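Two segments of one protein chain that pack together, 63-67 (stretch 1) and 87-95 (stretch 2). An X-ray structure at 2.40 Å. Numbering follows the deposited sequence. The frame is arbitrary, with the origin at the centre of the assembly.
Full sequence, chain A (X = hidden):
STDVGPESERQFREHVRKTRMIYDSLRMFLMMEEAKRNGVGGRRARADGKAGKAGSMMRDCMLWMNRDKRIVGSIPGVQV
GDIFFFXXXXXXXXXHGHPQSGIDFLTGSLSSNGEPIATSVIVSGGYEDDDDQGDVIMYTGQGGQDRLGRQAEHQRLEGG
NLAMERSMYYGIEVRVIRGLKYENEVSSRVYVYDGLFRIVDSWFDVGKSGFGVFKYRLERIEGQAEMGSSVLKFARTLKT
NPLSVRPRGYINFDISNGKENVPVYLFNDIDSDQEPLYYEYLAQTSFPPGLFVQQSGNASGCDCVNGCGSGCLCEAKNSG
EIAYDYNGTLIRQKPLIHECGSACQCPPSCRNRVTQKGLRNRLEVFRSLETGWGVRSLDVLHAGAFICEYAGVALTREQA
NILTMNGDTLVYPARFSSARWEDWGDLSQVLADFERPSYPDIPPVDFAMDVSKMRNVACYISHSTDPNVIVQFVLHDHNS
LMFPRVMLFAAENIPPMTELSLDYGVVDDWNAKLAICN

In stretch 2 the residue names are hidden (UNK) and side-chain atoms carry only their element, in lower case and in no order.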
ATOM      1  N   LEU A  63     -14.058  16.361  -3.670  1.00 29.47           N
ATOM      2  CA  LEU A  63     -13.334  15.513  -2.729  1.00 28.11           C
ATOM      3  C   LEU A  63     -11.815  15.655  -2.806  1.00 29.84           C
ATOM      4  O   LEU A  63     -11.093  15.080  -1.993  1.00 33.53           O
ATOM      5  CB  LEU A  63     -13.741  14.049  -2.900  1.00 31.05           C
ATOM      6  CG  LEU A  63     -15.197  13.740  -2.551  1.00 31.97           C
ATOM      7  CD1 LEU A  63     -15.475  12.260  -2.727  1.00 30.97           C
ATOM      8  CD2 LEU A  63     -15.515  14.187  -1.133  1.00 33.53           C
ATOM      9  N   TRP A  64     -11.332  16.419  -3.779  1.00 26.44           N
ATOM     10  CA  TRP A  64      -9.902  16.667  -3.901  1.00 25.85           C
ATOM     11  C   TRP A  64      -9.391  17.551  -2.774  1.00 25.76           C
ATOM     12  O   TRP A  64     -10.131  18.362  -2.222  1.00 27.96           O
ATOM     13  CB  TRP A  64      -9.579  17.344  -5.232  1.00 31.67           C
ATOM     14  CG  TRP A  64      -9.666  16.449  -6.419  1.00 37.53           C
ATOM     15  CD1 TRP A  64     -10.248  15.217  -6.481  1.00 39.04           C
ATOM     16  CD2 TRP A  64      -9.144  16.712  -7.724  1.00 39.39           C
ATOM     17  NE1 TRP A  64     -10.126  14.700  -7.747  1.00 37.28           N
ATOM     18  CE2 TRP A  64      -9.450  15.600  -8.529  1.00 38.76           C
ATOM     19  CE3 TRP A  64      -8.450  17.786  -8.291  1.00 41.59           C
ATOM     20  CZ2 TRP A  64      -9.086  15.527  -9.871  1.00 41.70           C
ATOM     21  CZ3 TRP A  64      -8.090  17.713  -9.622  1.00 43.94           C
ATOM     22  CH2 TRP A  64      -8.408  16.592 -10.398  1.00 43.34           C
ATOM     23  N   MET A  65      -8.115  17.390  -2.441  1.00 26.99           N
ATOM     24  CA  MET A  65      -7.440  18.295  -1.522  1.00 27.11           C
ATOM     25  C   MET A  65      -6.709  19.336  -2.354  1.00 25.41           C
ATOM     26  O   MET A  65      -6.376  19.070  -3.507  1.00 25.19           O
ATOM     27  CB  MET A  65      -6.434  17.528  -0.669  1.00 26.91           C
ATOM     28  CG  MET A  65      -7.017  16.342   0.071  1.00 29.44           C
ATOM     29  SD  MET A  65      -5.728  15.426   0.925  1.00 42.74           S
ATOM     30  CE  MET A  65      -5.027  16.728   1.936  1.00 46.48           C
ATOM     31  N   ASN A  66      -6.455  20.507  -1.770  1.00 26.70           N
ATOM     32  CA  ASN A  66      -5.743  21.584  -2.460  1.00 29.55           C
ATOM     33  C   ASN A  66      -6.304  21.810  -3.864  1.00 29.08           C
ATOM     34  O   ASN A  66      -5.566  21.827  -4.848  1.00 26.43           O
ATOM     35  CB  ASN A  66      -4.243  21.273  -2.522  1.00 32.69           C
ATOM     36  CG  ASN A  66      -3.412  22.452  -3.000  1.00 35.16           C
ATOM     37  OD1 ASN A  66      -3.739  23.608  -2.740  1.00 40.20           O
ATOM     38  ND2 ASN A  66      -2.330  22.159  -3.710  1.00 34.10           N
ATOM     39  N   ARG A  67      -7.623  21.945  -3.946  1.00 34.32           N
ATOM     40  CA  ARG A  67      -8.309  22.088  -5.224  1.00 41.63           C
ATOM     41  C   ARG A  67      -7.900  23.371  -5.940  1.00 45.44           C
ATOM     42  O   ARG A  67      -7.710  23.380  -7.157  1.00 45.47           O
ATOM     43  CB  ARG A  67      -9.825  22.065  -5.011  1.00 47.99           C
ATOM     44  CG  ARG A  67     -10.643  22.405  -6.248  1.00 53.14           C
ATOM     45  CD  ARG A  67     -10.536  21.324  -7.308  1.00 56.20           C
ATOM     46  NE  ARG A  67     -11.525  21.509  -8.363  1.00 62.37           N
ATOM     47  CZ  ARG A  67     -12.789  21.105  -8.280  1.00 67.54           C
ATOM     48  NH1 ARG A  67     -13.624  21.314  -9.288  1.00 69.06           N
ATOM     49  NH2 ARG A  67     -13.218  20.490  -7.185  1.00 69.36           N
ATOM     50  N   UNK A  87      -0.537   9.275 -11.710  1.00 21.30           N
ATOM     51  CA  UNK A  87      -0.406  10.724 -11.746  1.00 19.17           C
ATOM     52  C   UNK A  87      -1.650  11.423 -11.210  1.00 19.22           C
ATOM     53  O   UNK A  87      -1.552  12.365 -10.441  1.00 19.61           O
ATOM     54  n   UNK A  87       3.174  12.261 -13.953  1.00 45.98           N
ATOM     55  n   UNK A  87       3.861  14.203 -14.981  1.00 52.54           N
ATOM     56  c   UNK A  87       3.077  13.575 -14.117  1.00 49.44           C
ATOM     57  n   UNK A  87       2.195  14.257 -13.410  1.00 48.34           N
ATOM     58  c   UNK A  87       1.220  10.772 -13.721  1.00 27.15           C
ATOM     59  c   UNK A  87       2.351  11.491 -13.027  1.00 35.98           C
ATOM     60  c   UNK A  87      -0.116  11.199 -13.169  1.00 21.23           C
ATOM     61  N   UNK A  88      -2.820  10.952 -11.620  1.00 19.86           N
ATOM     62  CA  UNK A  88      -4.078  11.587 -11.234  1.00 23.16           C
ATOM     63  C   UNK A  88      -4.265  11.523  -9.723  1.00 27.54           C
ATOM     64  O   UNK A  88      -4.813  12.444  -9.100  1.00 28.23           O
ATOM     65  c   UNK A  88      -6.215  11.846 -12.569  1.00 28.33           C
ATOM     66  c   UNK A  88      -8.039  13.573 -13.750  1.00 31.18           C
ATOM     67  c   UNK A  88      -7.183  12.478 -11.808  1.00 25.63           C
ATOM     68  c   UNK A  88      -6.173  12.090 -13.932  1.00 30.67           C
ATOM     69  c   UNK A  88      -8.092  13.342 -12.397  1.00 26.51           C
ATOM     70  c   UNK A  88      -7.076  12.948 -14.520  1.00 33.61           C
ATOM     71  c   UNK A  88      -5.242  10.899 -11.933  1.00 22.99           C
ATOM     72  N   UNK A  89      -3.800  10.423  -9.144  1.00 27.21           N
ATOM     73  CA  UNK A  89      -3.804  10.242  -7.701  1.00 24.85           C
ATOM     74  C   UNK A  89      -3.132  11.430  -7.009  1.00 27.17           C
ATOM     75  O   UNK A  89      -3.608  11.906  -5.979  1.00 29.03           O
ATOM     76  c   UNK A  89      -3.091   8.935  -7.341  1.00 17.92           C
ATOM     77  c   UNK A  89      -3.283   8.489  -5.915  1.00 17.64           C
ATOM     78  o   UNK A  89      -2.174   6.486  -6.600  1.00 18.81           O
ATOM     79  o   UNK A  89      -2.883   6.598  -4.522  1.00 17.74           O
ATOM     80  c   UNK A  89      -2.742   7.091  -5.662  1.00 18.02           C
ATOM     81  N   UNK A  90      -2.040  11.917  -7.596  1.00 29.29           N
ATOM     82  CA  UNK A  90      -1.330  13.078  -7.069  1.00 27.20           C
ATOM     83  C   UNK A  90      -2.209  14.322  -7.081  1.00 27.31           C
ATOM     84  O   UNK A  90      -2.070  15.194  -6.222  1.00 26.93           O
ATOM     85  c   UNK A  90      -0.058  13.337  -7.873  1.00 17.87           C
ATOM     86  c   UNK A  90       0.948  12.187  -7.892  1.00 18.87           C
ATOM     87  c   UNK A  90       2.125  12.520  -8.799  1.00 18.57           C
ATOM     88  c   UNK A  90       1.425  11.875  -6.484  1.00 17.27           C
ATOM     89  N   UNK A  91      -3.104  14.405  -8.061  1.00 28.20           N
ATOM     90  CA  UNK A  91      -4.039  15.518  -8.144  1.00 28.33           C
ATOM     91  C   UNK A  91      -5.059  15.402  -7.025  1.00 29.06           C
ATOM     92  O   UNK A  91      -5.413  16.398  -6.387  1.00 35.99           O
ATOM     93  s   UNK A  91      -3.667  15.582 -10.920  1.00 35.06           S
ATOM     94  c   UNK A  91      -4.758  15.537  -9.495  1.00 24.33           C
ATOM     95  N   UNK A  92      -5.534  14.180  -6.796  1.00 20.98           N
ATOM     96  CA  UNK A  92      -6.477  13.930  -5.708  1.00 26.44           C
ATOM     97  C   UNK A  92      -5.914  14.394  -4.362  1.00 25.91           C
ATOM     98  O   UNK A  92      -6.622  15.007  -3.564  1.00 23.83           O
ATOM     99  c   UNK A  92      -7.767  12.191  -4.417  1.00 22.58           C
ATOM    100  c   UNK A  92      -7.564  12.004  -6.913  1.00 27.01           C
ATOM    101  c   UNK A  92      -6.871  12.440  -5.626  1.00 26.46           C
ATOM    102  N   UNK A  93      -4.633  14.121  -4.126  1.00 19.67           N
ATOM    103  CA  UNK A  93      -3.996  14.497  -2.867  1.00 19.81           C
ATOM    104  C   UNK A  93      -3.396  15.901  -2.873  1.00 24.45           C
ATOM    105  O   UNK A  93      -2.676  16.271  -1.948  1.00 25.77           O
ATOM    106  c   UNK A  93      -2.930  13.473  -2.470  1.00 28.86           C
ATOM    107  s   UNK A  93      -4.991  11.865  -1.614  1.00 34.87           S
ATOM    108  c   UNK A  93      -4.641  10.763  -2.982  1.00 36.59           C
ATOM    109  c   UNK A  93      -3.358  12.570  -1.327  1.00 29.50           C
ATOM    110  N   UNK A  94      -3.689  16.676  -3.914  1.00 24.59           N
ATOM    111  CA  UNK A  94      -3.249  18.060  -3.982  1.00 25.70           C
ATOM    112  C   UNK A  94      -1.748  18.271  -4.087  1.00 25.69           C
ATOM    113  O   UNK A  94      -1.256  19.378  -3.862  1.00 25.59           O
ATOM    114  N   UNK A  95      -1.015  17.216  -4.431  1.00 24.25           N
ATOM    115  CA  UNK A  95       0.437  17.307  -4.559  1.00 22.95           C
ATOM    116  C   UNK A  95       0.857  17.931  -5.884  1.00 19.58           C
ATOM    117  O   UNK A  95       1.790  18.727  -5.939  1.00 19.86           O
ATOM    118  c   UNK A  95       1.225  15.367  -3.009  1.00 25.55           C
ATOM    119  c   UNK A  95       2.354  16.075  -2.268  1.00 24.83           C
ATOM    120  c   UNK A  95       1.076  15.924  -4.422  1.00 22.49           C
ATOM    121  c   UNK A  95       1.464  13.866  -3.055  1.00 27.06           C
TER

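Position 87 carries seven side-chain atoms: three carbons in a row, a nitrogen, then a carbon bearing two more nitrogens. That guanidinium makes it Arg-87. Its side chain is out of reach: the nearest pair, Arg-87 CB and Trp-64 CH2, is 10.3 Å apart. Both terminal nitrogens are hydrogen-bonded elsewhere in the structure.

Position 88 has one carbon followed by a ring of six carbons with no oxygen attached. A ring carbon lies 3.5 Å from CZ2 of Trp-64, near the plane of the indole. The residue is Phe-88, and the ring carbon is its CE1. With ring centroids 5.9 Å apart and planes at 75°, the pair meets rim to rim, neither ring covering the other's face.

Position 89 shows three carbons, the third carrying two oxygens. Two oxygens on the third carbon make a carboxylate, and an amide would carry one oxygen and one nitrogen, so this is Glu-89. It is buried but out of reach of stretch 1.

Position 90 has four carbons forked at the second, which gives Leu-90, also buried and out of reach.

At position 91 a single carbon bears one sulfur. That carbon, CB, sits 3.9 Å from CH2 of Trp-64 and 4.2 Å from the centroid of the six-membered ring, 23° off the normal, so it lies over the face. The residue is Cys-91.

Position 92 has three carbons, two of them branching from the first. Its CA lies 4.1 Å from the centroid of the Trp-64 five-membered ring, only 10° off the normal, while a branch carbon comes within 3.8 Å of NE1 of Trp-64. This is Val-92, and the branch carbon is CG2.

Position 93 is an unbranched chain of two carbons, a sulfur and a carbon. Its CA-to-CB bond points away from stretch 1, yet its second side-chain carbon is 4.3 Å from SD of Met-65. The chain identifies Met-93, and that carbon is CG. It is the first residue to leave helical phi/psi.

Position 94 has no side-chain atoms and is Gly-94. Its phi of 66° favours glycine, and an ideal CB would clash, falling 2.5 Å from CB of Asn-66 and 2.7 Å from O of Met-65.

Position 95 has four carbons forked at the second: Leu-95, whose CA-to-CB bond points away from stretch 1.

The contact combines face packing with two hydrogen bonds where the helix gives way to a turn. The indole lies against Cys-91 and Val-92. Met-65 N donates to Val-92 O (3.0 Å, 177°), and Asn-66 ND2 donates to Gly-94 O (3.0 Å, 164°). The bare CA of Gly-94 allows close approach, 3.3 Å from Met-65 O. Together the stretches bury 385 Å².

Stretch 2, residues 87-95: RFELCVMGL
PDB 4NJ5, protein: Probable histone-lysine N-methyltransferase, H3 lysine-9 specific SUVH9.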